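Local coordinates for pyridine nucleotide-disulfide oxidoreductase-like protein (Myceliophthora thermophila, PDB 5MQ6) that uses FAD and NADPH to insert one oxygen atom beside the carbonyl of ketones, polycyclic ones especially, giving esters or lactones, at residues Phe240-Trp250 and Leu469-Tyr478; Leu92-Leu102 and Asp546-Lys557. One frame throughout, in Å; residues are numbered along the deposited sequence.

Interaction 1 of 2, residues Phe240-Trp250 and Leu469-Tyr478; sequences FTGPVFHTARW and LDILVLSTGY. With NDP (NADPH dihydro-nicotinamide-adenine-dinucleotide phosphate), chain C.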
loop_
_atom_site.group_PDB
_atom_site.type_symbol
_atom_site.label_atom_id
_atom_site.label_comp_id
_atom_site.label_asym_id
_atom_site.label_seq_id
_atom_site.Cartn_x
_atom_site.Cartn_y
_atom_site.Cartn_z
ATOM N N PHE A 240 -16.435 -23.136 -9.166
ATOM C CA PHE A 240 -15.838 -23.941 -8.088
ATOM C C PHE A 240 -16.835 -24.066 -6.939
ATOM O O PHE A 240 -17.358 -23.075 -6.461
ATOM C CB PHE A 240 -14.521 -23.329 -7.568
ATOM C CG PHE A 240 -13.945 -24.079 -6.416
ATOM C CD1 PHE A 240 -13.317 -25.320 -6.627
ATOM C CD2 PHE A 240 -14.047 -23.601 -5.098
ATOM C CE1 PHE A 240 -12.805 -26.052 -5.547
ATOM C CE2 PHE A 240 -13.516 -24.328 -4.011
ATOM C CZ PHE A 240 -12.898 -25.564 -4.239
ATOM N N THR A 241 -17.109 -25.268 -6.476
ATOM C CA THR A 241 -18.207 -25.429 -5.524
ATOM C C THR A 241 -17.799 -25.448 -4.058
ATOM O O THR A 241 -18.637 -25.381 -3.197
ATOM C CB THR A 241 -19.018 -26.691 -5.848
ATOM O OG1 THR A 241 -18.303 -27.845 -5.399
ATOM C CG2 THR A 241 -19.235 -26.795 -7.309
ATOM N N GLY A 242 -16.527 -25.570 -3.750
ATOM C CA GLY A 242 -16.087 -25.519 -2.337
ATOM C C GLY A 242 -15.995 -24.072 -1.803
ATOM O O GLY A 242 -16.088 -23.116 -2.578
ATOM N N PRO A 243 -15.848 -23.901 -0.482
ATOM C CA PRO A 243 -15.660 -22.579 0.100
ATOM C C PRO A 243 -14.398 -21.826 -0.481
ATOM O O PRO A 243 -13.323 -22.396 -0.674
ATOM C CB PRO A 243 -15.570 -22.848 1.621
ATOM C CG PRO A 243 -15.773 -24.289 1.865
ATOM C CD PRO A 243 -15.979 -24.966 0.521
ATOM N N VAL A 244 -14.572 -20.559 -0.824
ATOM C CA VAL A 244 -13.567 -19.708 -1.422
ATOM C C VAL A 244 -13.596 -18.422 -0.585
ATOM O O VAL A 244 -14.697 -17.965 -0.140
ATOM C CB VAL A 244 -13.884 -19.257 -2.842
ATOM C CG1 VAL A 244 -12.661 -18.645 -3.503
ATOM C CG2 VAL A 244 -14.334 -20.384 -3.672
ATOM N N PHE A 245 -12.405 -17.831 -0.414
ATOM C CA PHE A 245 -12.285 -16.572 0.235
ATOM C C PHE A 245 -10.973 -15.926 -0.137
ATOM O O PHE A 245 -10.074 -16.606 -0.614
ATOM C CB PHE A 245 -12.461 -16.667 1.767
ATOM C CG PHE A 245 -11.617 -17.684 2.439
ATOM C CD1 PHE A 245 -10.357 -17.359 2.914
ATOM C CD2 PHE A 245 -12.110 -18.971 2.646
ATOM C CE1 PHE A 245 -9.594 -18.303 3.562
ATOM C CE2 PHE A 245 -11.359 -19.908 3.271
ATOM C CZ PHE A 245 -10.093 -19.582 3.741
ATOM N N HIS A 246 -10.916 -14.601 0.024
ATOM C CA HIS A 246 -9.698 -13.844 -0.263
ATOM C C HIS A 246 -8.988 -13.648 1.068
ATOM O O HIS A 246 -9.594 -13.606 2.116
ATOM C CB HIS A 246 -10.042 -12.548 -1.038
ATOM C CG HIS A 246 -8.869 -11.850 -1.683
ATOM N ND1 HIS A 246 -7.914 -11.187 -0.954
ATOM C CD2 HIS A 246 -8.582 -11.586 -2.983
ATOM C CE1 HIS A 246 -7.028 -10.627 -1.763
ATOM N NE2 HIS A 246 -7.422 -10.830 -3.006
ATOM N N THR A 247 -7.671 -13.627 1.061
ATOM C CA THR A 247 -6.912 -13.451 2.289
ATOM C C THR A 247 -7.246 -12.160 3.025
ATOM O O THR A 247 -7.116 -12.030 4.268
ATOM C CB THR A 247 -5.390 -13.451 1.931
ATOM O OG1 THR A 247 -5.081 -12.479 0.903
ATOM C CG2 THR A 247 -5.002 -14.810 1.352
ATOM N N ALA A 248 -7.593 -11.148 2.233
ATOM C CA ALA A 248 -7.962 -9.818 2.785
ATOM C C ALA A 248 -9.384 -9.841 3.415
ATOM O O ALA A 248 -9.774 -8.927 4.128
ATOM C CB ALA A 248 -7.847 -8.771 1.708
ATOM N N ARG A 249 -10.148 -10.904 3.143
ATOM C CA ARG A 249 -11.418 -11.127 3.879
ATOM C C ARG A 249 -11.492 -12.591 4.418
ATOM O O ARG A 249 -12.370 -13.409 3.971
ATOM C CB ARG A 249 -12.596 -10.761 2.968
ATOM C CG ARG A 249 -12.477 -9.415 2.257
ATOM C CD ARG A 249 -12.861 -8.217 3.167
ATOM N NE ARG A 249 -12.830 -6.916 2.409
ATOM C CZ ARG A 249 -11.762 -6.163 2.183
ATOM N NH1 ARG A 249 -10.583 -6.527 2.598
ATOM N NH2 ARG A 249 -11.868 -5.003 1.503
ATOM N N TRP A 250 -10.599 -12.900 5.383
ATOM C CA TRP A 250 -10.414 -14.284 5.819
ATOM C C TRP A 250 -11.669 -14.897 6.472
ATOM O O TRP A 250 -12.259 -14.308 7.355
ATOM C CB TRP A 250 -9.334 -14.386 6.804
ATOM C CG TRP A 250 -8.863 -15.828 7.059
ATOM C CD1 TRP A 250 -9.220 -16.624 8.092
ATOM C CD2 TRP A 250 -7.914 -16.581 6.278
ATOM N NE1 TRP A 250 -8.572 -17.810 8.019
ATOM C CE2 TRP A 250 -7.775 -17.830 6.909
ATOM C CE3 TRP A 250 -7.177 -16.306 5.108
ATOM C CZ2 TRP A 250 -6.912 -18.823 6.422
ATOM C CZ3 TRP A 250 -6.309 -17.246 4.626
ATOM C CH2 TRP A 250 -6.184 -18.517 5.271
ATOM N N LEU A 469 -9.799 -29.469 -5.356
ATOM C CA LEU A 469 -9.661 -28.879 -4.022
ATOM C C LEU A 469 -10.952 -28.887 -3.277
ATOM O O LEU A 469 -12.017 -28.784 -3.879
ATOM C CB LEU A 469 -9.216 -27.403 -4.068
ATOM C CG LEU A 469 -7.837 -26.983 -4.575
ATOM C CD1 LEU A 469 -6.708 -27.918 -4.128
ATOM C CD2 LEU A 469 -7.836 -26.867 -6.073
ATOM N N ASP A 470 -10.821 -28.935 -1.954
ATOM C CA ASP A 470 -11.916 -28.701 -1.005
ATOM C C ASP A 470 -12.153 -27.208 -0.717
ATOM O O ASP A 470 -13.272 -26.747 -0.824
ATOM C CB ASP A 470 -11.600 -29.383 0.312
ATOM C CG ASP A 470 -11.439 -30.860 0.143
ATOM O OD1 ASP A 470 -12.090 -31.414 -0.787
ATOM O OD2 ASP A 470 -10.651 -31.445 0.918
ATOM N N ILE A 471 -11.100 -26.487 -0.335
ATOM C CA ILE A 471 -11.211 -25.094 0.090
ATOM C C ILE A 471 -10.238 -24.310 -0.762
ATOM O O ILE A 471 -9.108 -24.750 -0.889
ATOM C CB ILE A 471 -10.804 -25.003 1.556
ATOM C CG1 ILE A 471 -11.843 -25.681 2.437
ATOM C CG2 ILE A 471 -10.564 -23.558 1.995
ATOM C CD1 ILE A 471 -11.362 -25.976 3.850
ATOM N N LEU A 472 -10.654 -23.166 -1.325
ATOM C CA LEU A 472 -9.774 -22.320 -2.149
ATOM C C LEU A 472 -9.530 -20.951 -1.509
ATOM O O LEU A 472 -10.475 -20.211 -1.172
ATOM C CB LEU A 472 -10.360 -22.137 -3.527
ATOM C CG LEU A 472 -9.567 -21.255 -4.521
ATOM C CD1 LEU A 472 -8.229 -21.826 -4.963
ATOM C CD2 LEU A 472 -10.375 -20.971 -5.759
ATOM N N VAL A 473 -8.266 -20.613 -1.360
ATOM C CA VAL A 473 -7.820 -19.316 -0.805
ATOM C C VAL A 473 -7.215 -18.469 -1.905
ATOM O O VAL A 473 -6.378 -18.937 -2.630
ATOM C CB VAL A 473 -6.718 -19.520 0.262
ATOM C CG1 VAL A 473 -6.367 -18.219 0.957
ATOM C CG2 VAL A 473 -7.168 -20.525 1.306
ATOM N N LEU A 474 -7.691 -17.232 -2.025
ATOM C CA LEU A 474 -7.296 -16.290 -3.052
ATOM C C LEU A 474 -6.402 -15.252 -2.369
ATOM O O LEU A 474 -6.818 -14.444 -1.538
ATOM C CB LEU A 474 -8.500 -15.630 -3.721
ATOM C CG LEU A 474 -9.526 -16.559 -4.424
ATOM C CD1 LEU A 474 -10.636 -15.744 -5.122
ATOM C CD2 LEU A 474 -8.890 -17.519 -5.422
ATOM N N SER A 475 -5.125 -15.378 -2.665
ATOM C CA SER A 475 -4.094 -14.490 -2.175
ATOM C C SER A 475 -3.555 -13.800 -3.429
ATOM O O SER A 475 -2.337 -13.827 -3.729
ATOM C CB SER A 475 -3.051 -15.351 -1.492
ATOM O OG SER A 475 -1.929 -14.635 -1.339
ATOM N N THR A 476 -4.495 -13.209 -4.172
ATOM C CA THR A 476 -4.249 -12.664 -5.475
ATOM C C THR A 476 -4.160 -11.119 -5.434
ATOM O O THR A 476 -4.068 -10.441 -6.476
ATOM C CB THR A 476 -5.310 -13.158 -6.439
ATOM O OG1 THR A 476 -6.565 -13.157 -5.762
ATOM C CG2 THR A 476 -4.983 -14.610 -6.822
ATOM N N GLY A 477 -4.137 -10.558 -4.243
ATOM C CA GLY A 477 -3.687 -9.216 -4.125
ATOM C C GLY A 477 -4.839 -8.244 -4.297
ATOM O O GLY A 477 -5.992 -8.627 -4.105
ATOM N N TYR A 478 -4.484 -6.997 -4.607
ATOM C CA TYR A 478 -5.362 -5.803 -4.575
ATOM C C TYR A 478 -5.177 -5.029 -5.832
ATOM O O TYR A 478 -4.127 -5.077 -6.439
ATOM C CB TYR A 478 -4.961 -4.843 -3.429
ATOM C CG TYR A 478 -4.881 -5.541 -2.119
ATOM C CD1 TYR A 478 -3.787 -6.364 -1.827
ATOM C CD2 TYR A 478 -5.939 -5.449 -1.159
ATOM C CE1 TYR A 478 -3.716 -7.068 -0.604
ATOM C CE2 TYR A 478 -5.859 -6.145 0.088
ATOM C CZ TYR A 478 -4.745 -6.967 0.361
ATOM O OH TYR A 478 -4.606 -7.666 1.566
HETATM P PA NDP C . 0.287 -9.569 -4.538
HETATM O O1A NDP C . -0.467 -8.747 -5.640
HETATM O O2A NDP C . 1.658 -9.197 -4.031
HETATM O O5B NDP C . 0.235 -11.106 -5.002
HETATM C C5B NDP C . -0.832 -11.656 -5.747
HETATM C C4B NDP C . -0.301 -13.006 -6.184
HETATM O O4B NDP C . -1.294 -13.687 -6.996
HETATM C C3B NDP C . 0.981 -12.863 -7.010
HETATM O O3B NDP C . 1.969 -13.782 -6.507
HETATM C C2B NDP C . 0.457 -13.166 -8.397
HETATM O O2B NDP C . 1.469 -13.640 -9.331
HETATM C C1B NDP C . -0.632 -14.179 -8.121
HETATM N N9A NDP C . -1.531 -14.301 -9.270
HETATM C C8A NDP C . -2.205 -13.309 -9.936
HETATM N N7A NDP C . -2.908 -13.811 -10.969
HETATM C C5A NDP C . -2.646 -15.143 -10.932
HETATM C C6A NDP C . -3.042 -16.274 -11.762
HETATM N N6A NDP C . -3.844 -16.036 -12.792
HETATM N N1A NDP C . -2.574 -17.495 -11.425
HETATM C C2A NDP C . -1.737 -17.729 -10.365
HETATM N N3A NDP C . -1.302 -16.750 -9.554
HETATM C C4A NDP C . -1.739 -15.470 -9.822
HETATM O O3 NDP C . -0.601 -9.636 -3.214
HETATM P PN NDP C . -0.203 -9.930 -1.647
HETATM O O1N NDP C . -1.568 -9.899 -0.888
HETATM O O2N NDP C . 0.623 -11.189 -1.506
HETATM O O5D NDP C . 0.714 -8.673 -1.201
HETATM C C5D NDP C . 0.198 -7.322 -1.453
HETATM C C4D NDP C . 0.983 -6.276 -0.682
HETATM O O4D NDP C . 0.717 -6.378 0.734
HETATM C C3D NDP C . 2.478 -6.603 -0.734
HETATM O O3D NDP C . 3.143 -6.466 -2.046
HETATM C C2D NDP C . 3.011 -5.843 0.499
HETATM O O2D NDP C . 3.116 -4.406 0.232
HETATM C C1D NDP C . 1.956 -6.232 1.534
HETATM P P2B NDP C . 2.266 -12.562 -10.244
HETATM O O1X NDP C . 1.172 -11.629 -10.784
HETATM O O2X NDP C . 2.883 -13.299 -11.413
HETATM O O3X NDP C . 3.374 -11.965 -9.364
HETATM O O HOH W 1 -4.301 -10.240 1.973
#

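Interaction 2 of 2, residues Leu92-Leu102 and Asp546-Lys557; sequences LYAVRLAEAGL and DVGTEHIVQVIK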
loop_
_atom_site.group_PDB
_atom_site.type_symbol
_atom_site.label_atom_id
_atom_site.label_comp_id
_atom_site.label_asym_id
_atom_site.label_seq_id
_atom_site.Cartn_x
_atom_site.Cartn_y
_atom_site.Cartn_z
ATOM N N LEU A 92 -3.232 9.576 11.637
ATOM C CA LEU A 92 -2.207 10.598 11.651
ATOM C C LEU A 92 -2.731 11.961 11.282
ATOM O O LEU A 92 -2.363 12.979 11.909
ATOM C CB LEU A 92 -1.087 10.215 10.705
ATOM C CG LEU A 92 -0.087 9.326 11.384
ATOM C CD1 LEU A 92 0.845 8.674 10.278
ATOM C CD2 LEU A 92 0.733 10.170 12.422
ATOM N N TYR A 93 -3.597 12.032 10.319
ATOM C CA TYR A 93 -4.176 13.364 9.988
ATOM C C TYR A 93 -4.967 13.894 11.200
ATOM O O TYR A 93 -4.873 15.087 11.576
ATOM C CB TYR A 93 -5.217 13.264 8.854
ATOM C CG TYR A 93 -4.841 13.395 7.386
ATOM C CD1 TYR A 93 -4.008 14.402 6.891
ATOM C CD2 TYR A 93 -5.473 12.574 6.470
ATOM C CE1 TYR A 93 -3.743 14.525 5.554
ATOM C CE2 TYR A 93 -5.288 12.714 5.105
ATOM C CZ TYR A 93 -4.446 13.709 4.639
ATOM O OH TYR A 93 -4.348 13.775 3.290
ATOM N N ALA A 94 -5.758 13.008 11.806
ATOM C CA ALA A 94 -6.616 13.420 12.909
ATOM C C ALA A 94 -5.798 13.874 14.112
ATOM O O ALA A 94 -6.032 14.987 14.689
ATOM C CB ALA A 94 -7.529 12.273 13.349
ATOM N N VAL A 95 -4.835 13.042 14.487
ATOM C CA VAL A 95 -3.934 13.419 15.555
ATOM C C VAL A 95 -3.193 14.757 15.248
ATOM O O VAL A 95 -3.107 15.642 16.103
ATOM C CB VAL A 95 -2.902 12.309 15.834
ATOM C CG1 VAL A 95 -1.845 12.818 16.814
ATOM C CG2 VAL A 95 -3.562 11.079 16.459
ATOM N N ARG A 96 -2.701 14.934 14.034
ATOM C CA ARG A 96 -1.963 16.108 13.706
ATOM C C ARG A 96 -2.862 17.354 13.750
ATOM O O ARG A 96 -2.437 18.410 14.210
ATOM C CB ARG A 96 -1.281 16.008 12.323
ATOM C CG ARG A 96 0.191 15.652 12.299
ATOM C CD ARG A 96 0.486 14.222 12.577
ATOM N NE ARG A 96 1.897 13.951 12.778
ATOM C CZ ARG A 96 2.781 13.593 11.856
ATOM N NH1 ARG A 96 2.480 13.412 10.589
ATOM N NH2 ARG A 96 4.003 13.415 12.244
ATOM N N LEU A 97 -4.080 17.260 13.237
ATOM C CA LEU A 97 -5.019 18.364 13.323
ATOM C C LEU A 97 -5.291 18.751 14.799
ATOM O O LEU A 97 -5.268 19.943 15.184
ATOM C CB LEU A 97 -6.278 18.012 12.653
ATOM C CG LEU A 97 -6.339 17.904 11.123
ATOM C CD1 LEU A 97 -7.724 17.374 10.791
ATOM C CD2 LEU A 97 -6.110 19.243 10.378
ATOM N N ALA A 98 -5.539 17.739 15.608
ATOM C CA ALA A 98 -5.818 17.975 17.037
ATOM C C ALA A 98 -4.619 18.702 17.676
ATOM O O ALA A 98 -4.829 19.712 18.243
ATOM C CB ALA A 98 -6.114 16.681 17.770
ATOM N N GLU A 99 -3.380 18.244 17.475
ATOM C CA GLU A 99 -2.162 18.854 18.052
ATOM C C GLU A 99 -1.853 20.223 17.426
ATOM O O GLU A 99 -1.248 21.074 18.046
ATOM C CB GLU A 99 -0.941 17.966 17.857
ATOM C CG GLU A 99 -1.064 16.604 18.531
ATOM C CD GLU A 99 -0.943 16.683 20.032
ATOM O OE1 GLU A 99 -0.315 17.635 20.540
ATOM O OE2 GLU A 99 -1.486 15.804 20.701
ATOM N N ALA A 100 -2.289 20.473 16.230
ATOM C CA ALA A 100 -2.078 21.771 15.636
ATOM C C ALA A 100 -3.048 22.802 16.131
ATOM O O ALA A 100 -2.950 23.938 15.693
ATOM C CB ALA A 100 -2.145 21.714 14.086
ATOM N N GLY A 101 -4.011 22.394 16.961
ATOM C CA GLY A 101 -5.081 23.257 17.427
ATOM C C GLY A 101 -6.175 23.532 16.392
ATOM O O GLY A 101 -6.882 24.496 16.544
ATOM N N LEU A 102 -6.313 22.723 15.341
ATOM C CA LEU A 102 -7.323 22.965 14.295
ATOM C C LEU A 102 -8.673 22.234 14.507
ATOM O O LEU A 102 -9.606 22.467 13.792
ATOM C CB LEU A 102 -6.766 22.530 12.968
ATOM C CG LEU A 102 -5.536 23.306 12.512
ATOM C CD1 LEU A 102 -4.773 22.673 11.366
ATOM C CD2 LEU A 102 -5.992 24.643 12.085
ATOM N N ASP A 546 3.766 9.823 7.578
ATOM C CA ASP A 546 4.298 10.776 8.560
ATOM C C ASP A 546 4.620 12.102 7.856
ATOM O O ASP A 546 3.985 13.166 8.131
ATOM C CB ASP A 546 5.546 10.170 9.217
ATOM C CG ASP A 546 6.251 11.115 10.193
ATOM O OD1 ASP A 546 5.755 12.239 10.464
ATOM O OD2 ASP A 546 7.336 10.744 10.728
ATOM N N VAL A 547 5.475 12.006 6.863
ATOM C CA VAL A 547 5.909 13.196 6.097
ATOM C C VAL A 547 4.728 13.923 5.480
ATOM O O VAL A 547 4.592 15.162 5.621
ATOM C CB VAL A 547 6.995 12.878 5.070
ATOM C CG1 VAL A 547 7.239 14.059 4.119
ATOM C CG2 VAL A 547 8.271 12.412 5.790
ATOM N N GLY A 548 3.863 13.153 4.834
ATOM C CA GLY A 548 2.814 13.761 4.062
ATOM C C GLY A 548 1.700 14.384 4.917
ATOM O O GLY A 548 1.271 15.493 4.618
ATOM N N THR A 549 1.234 13.674 5.924
ATOM C CA THR A 549 0.226 14.215 6.823
ATOM C C THR A 549 0.716 15.477 7.550
ATOM O O THR A 549 -0.040 16.479 7.614
ATOM C CB THR A 549 -0.361 13.178 7.826
ATOM O OG1 THR A 549 0.639 12.733 8.686
ATOM C CG2 THR A 549 -1.111 11.985 7.088
ATOM N N GLU A 550 1.987 15.459 7.997
ATOM C CA GLU A 550 2.607 16.654 8.596
ATOM C C GLU A 550 2.637 17.840 7.631
ATOM O O GLU A 550 2.311 18.960 8.029
ATOM C CB GLU A 550 4.029 16.418 8.987
ATOM C CG GLU A 550 4.700 17.651 9.618
ATOM C CD GLU A 550 6.112 17.366 10.019
ATOM O OE1 GLU A 550 6.967 17.057 9.165
ATOM O OE2 GLU A 550 6.393 17.458 11.203
ATOM N N HIS A 551 3.054 17.627 6.376
ATOM C CA HIS A 551 3.048 18.749 5.462
ATOM C C HIS A 551 1.635 19.331 5.261
ATOM O O HIS A 551 1.456 20.545 5.278
ATOM C CB HIS A 551 3.580 18.257 4.110
ATOM C CG HIS A 551 3.725 19.320 3.105
ATOM N ND1 HIS A 551 4.511 20.445 3.306
ATOM C CD2 HIS A 551 3.151 19.464 1.896
ATOM C CE1 HIS A 551 4.414 21.236 2.251
ATOM N NE2 HIS A 551 3.588 20.662 1.387
ATOM N N ILE A 552 0.664 18.451 4.989
ATOM C CA ILE A 552 -0.699 18.881 4.711
ATOM C C ILE A 552 -1.222 19.715 5.913
ATOM O O ILE A 552 -1.764 20.823 5.751
ATOM C CB ILE A 552 -1.594 17.666 4.389
ATOM C CG1 ILE A 552 -1.172 17.109 3.015
ATOM C CG2 ILE A 552 -3.069 18.085 4.368
ATOM C CD1 ILE A 552 -1.736 15.757 2.625
ATOM N N VAL A 553 -1.069 19.181 7.121
ATOM C CA VAL A 553 -1.650 19.819 8.341
ATOM C C VAL A 553 -0.927 21.136 8.614
ATOM O O VAL A 553 -1.557 22.182 9.007
ATOM C CB VAL A 553 -1.664 18.856 9.569
ATOM C CG1 VAL A 553 -2.021 19.623 10.817
ATOM C CG2 VAL A 553 -2.697 17.733 9.328
ATOM N N GLN A 554 0.394 21.155 8.350
ATOM C CA GLN A 554 1.120 22.391 8.540
ATOM C C GLN A 554 0.768 23.505 7.507
ATOM O O GLN A 554 0.706 24.678 7.867
ATOM C CB GLN A 554 2.631 22.140 8.613
ATOM C CG GLN A 554 3.003 21.374 9.858
ATOM C CD GLN A 554 2.698 22.152 11.141
ATOM O OE1 GLN A 554 3.007 23.327 11.226
ATOM N NE2 GLN A 554 2.087 21.530 12.090
ATOM N N VAL A 555 0.525 23.133 6.243
ATOM C CA VAL A 555 0.085 24.086 5.242
ATOM C C VAL A 555 -1.275 24.667 5.624
ATOM O O VAL A 555 -1.542 25.901 5.507
ATOM C CB VAL A 555 0.005 23.394 3.887
ATOM C CG1 VAL A 555 -0.845 24.175 2.881
ATOM C CG2 VAL A 555 1.428 23.192 3.346
ATOM N N ILE A 556 -2.170 23.755 6.042
ATOM C CA ILE A 556 -3.480 24.203 6.489
ATOM C C ILE A 556 -3.375 25.133 7.741
ATOM O O ILE A 556 -4.091 26.167 7.860
ATOM C CB ILE A 556 -4.393 22.971 6.810
ATOM C CG1 ILE A 556 -4.779 22.287 5.465
ATOM C CG2 ILE A 556 -5.639 23.406 7.619
ATOM C CD1 ILE A 556 -5.397 20.893 5.705
ATOM N N LYS A 557 -2.548 24.725 8.703
ATOM C CA LYS A 557 -2.275 25.564 9.889
ATOM C C LYS A 557 -1.818 26.980 9.528
ATOM O O LYS A 557 -2.366 28.006 10.052
ATOM C CB LYS A 557 -1.316 24.864 10.825
ATOM C CG LYS A 557 -1.140 25.593 12.140
ATOM C CD LYS A 557 -0.013 24.894 12.879
ATOM C CE LYS A 557 0.024 25.291 14.319
ATOM N NZ LYS A 557 0.167 26.752 14.357
#

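Interaction 1 of 2, residues Phe240-Trp250 and Leu469-Tyr478
In the NADPH-binding part of the fold, strand 244-246 pairs in parallel with strand 471-474 at the edge of a five-stranded sheet, where Val244 meets Leu472, Phe245 meets Val473 and His246 meets Leu474. The backbone bonds alternate as parallel strands require: Leu472 N donates to Pro243 O (2.9 Å), Phe245 N to Leu472 O, Leu474 N to Phe245 O (2.8 Å) and Thr247 N to Leu474 O. On one face, Val244 CG1 lies against CD2 of Leu472 and CG of Leu474. On the other, Phe245 has CG wedged between its backbone N and carbonyl carbon (chi1 52°), which carries the ring across to Val473, with CZ 3.9 Å from Val473 CG2. CZ3 of Trp250 reaches the other methyl, Val473 CG1, at 3.8 Å. At the start of the pair, the edge of the Phe240 ring meets the carbonyl oxygens of Leu469 and Asp470.

Toward the C-terminal ends of the strands the contact turns polar. The His246 ring has Leu474 O over one face, takes Ala248 N in its plane on ND1 (3.2 Å), and makes a weak NE2 bond to Gly477 O; its edge also points at the face of Tyr478, the planes 66° apart. A water joins Thr247 OG1 to Tyr478 OH, which has a further partner in Asn125. Gly477 CA lies 3.2 Å from NADPH O3, and a side chain here would collide with O1A of the cofactor. Placing a pyrophosphate at the C-terminal ends of parallel strands is characteristic of the Rossmann-type dinucleotide-binding fold.

Interaction 2 of 2, residues Leu92-Leu102 and Asp546-Lys557
Leu92 meets helix 546-557 through CB, 3.7 Å from Thr549 OG1. Next to it, Tyr93 receives Thr549 CG2 over one ring face in a CH-pi contact, 4.0 Å from the centroid, while Ile552 CD1 sits at the ring edge; its hydroxyl bonds to Leu221 O. Arg96 follows as a knob among Asp546, Thr549, Glu550 and Val553. Bent at chi2 (75°), its chain brings the guanidinium end-on to Asp546: NH2 forms a salt bridge with OD1 (2.8 Å), approaching from above the carboxylate plane, and NH1 bonds to the backbone O (2.9 Å), with a weak bond to Thr549 OG1, a hydroxyl also bonded to Leu545 O. A leucine in its place would probably leave Asp546 OD1 without this charged mate and its backbone O without its inter-helix donor. Leu97 CD2 and Ala100 CB close on the two methyls of Val553, CG2 and CG1 respectively. After the Schellman turn at Gly101, Leu102 CD1 packs 3.9 Å from Ile556 CG2. The helices, crossing at -38°, thus join through a charged grip at one end and apolar packing at the other; since Arg330 also bridges Asp546 OD2, the carboxylate is paired with two arginines, which is likely to stabilise its negative charge.

Overall arrangement
From the N terminus, the first of the contacting segments the chain reaches is on helix 88-99, which follows strand 78-84 and a glycine-rich turn at the FAD, and the far partner of this helix arrives only with helix 541-562. Interaction 2 therefore closes a loop of 443 residues. Nested within it, interaction 1 closes a shorter one of 218 residues, bringing strand 471-474 between strands 244-246 and 271-275 of the NADPH-side sheet. The two contacts do not touch: their centres are 39 Å apart, on opposite sides of the centre of the chain. One completes the edge of the NADPH-side sheet, whereas the other ties a late helix to the first helix of the FAD-binding region.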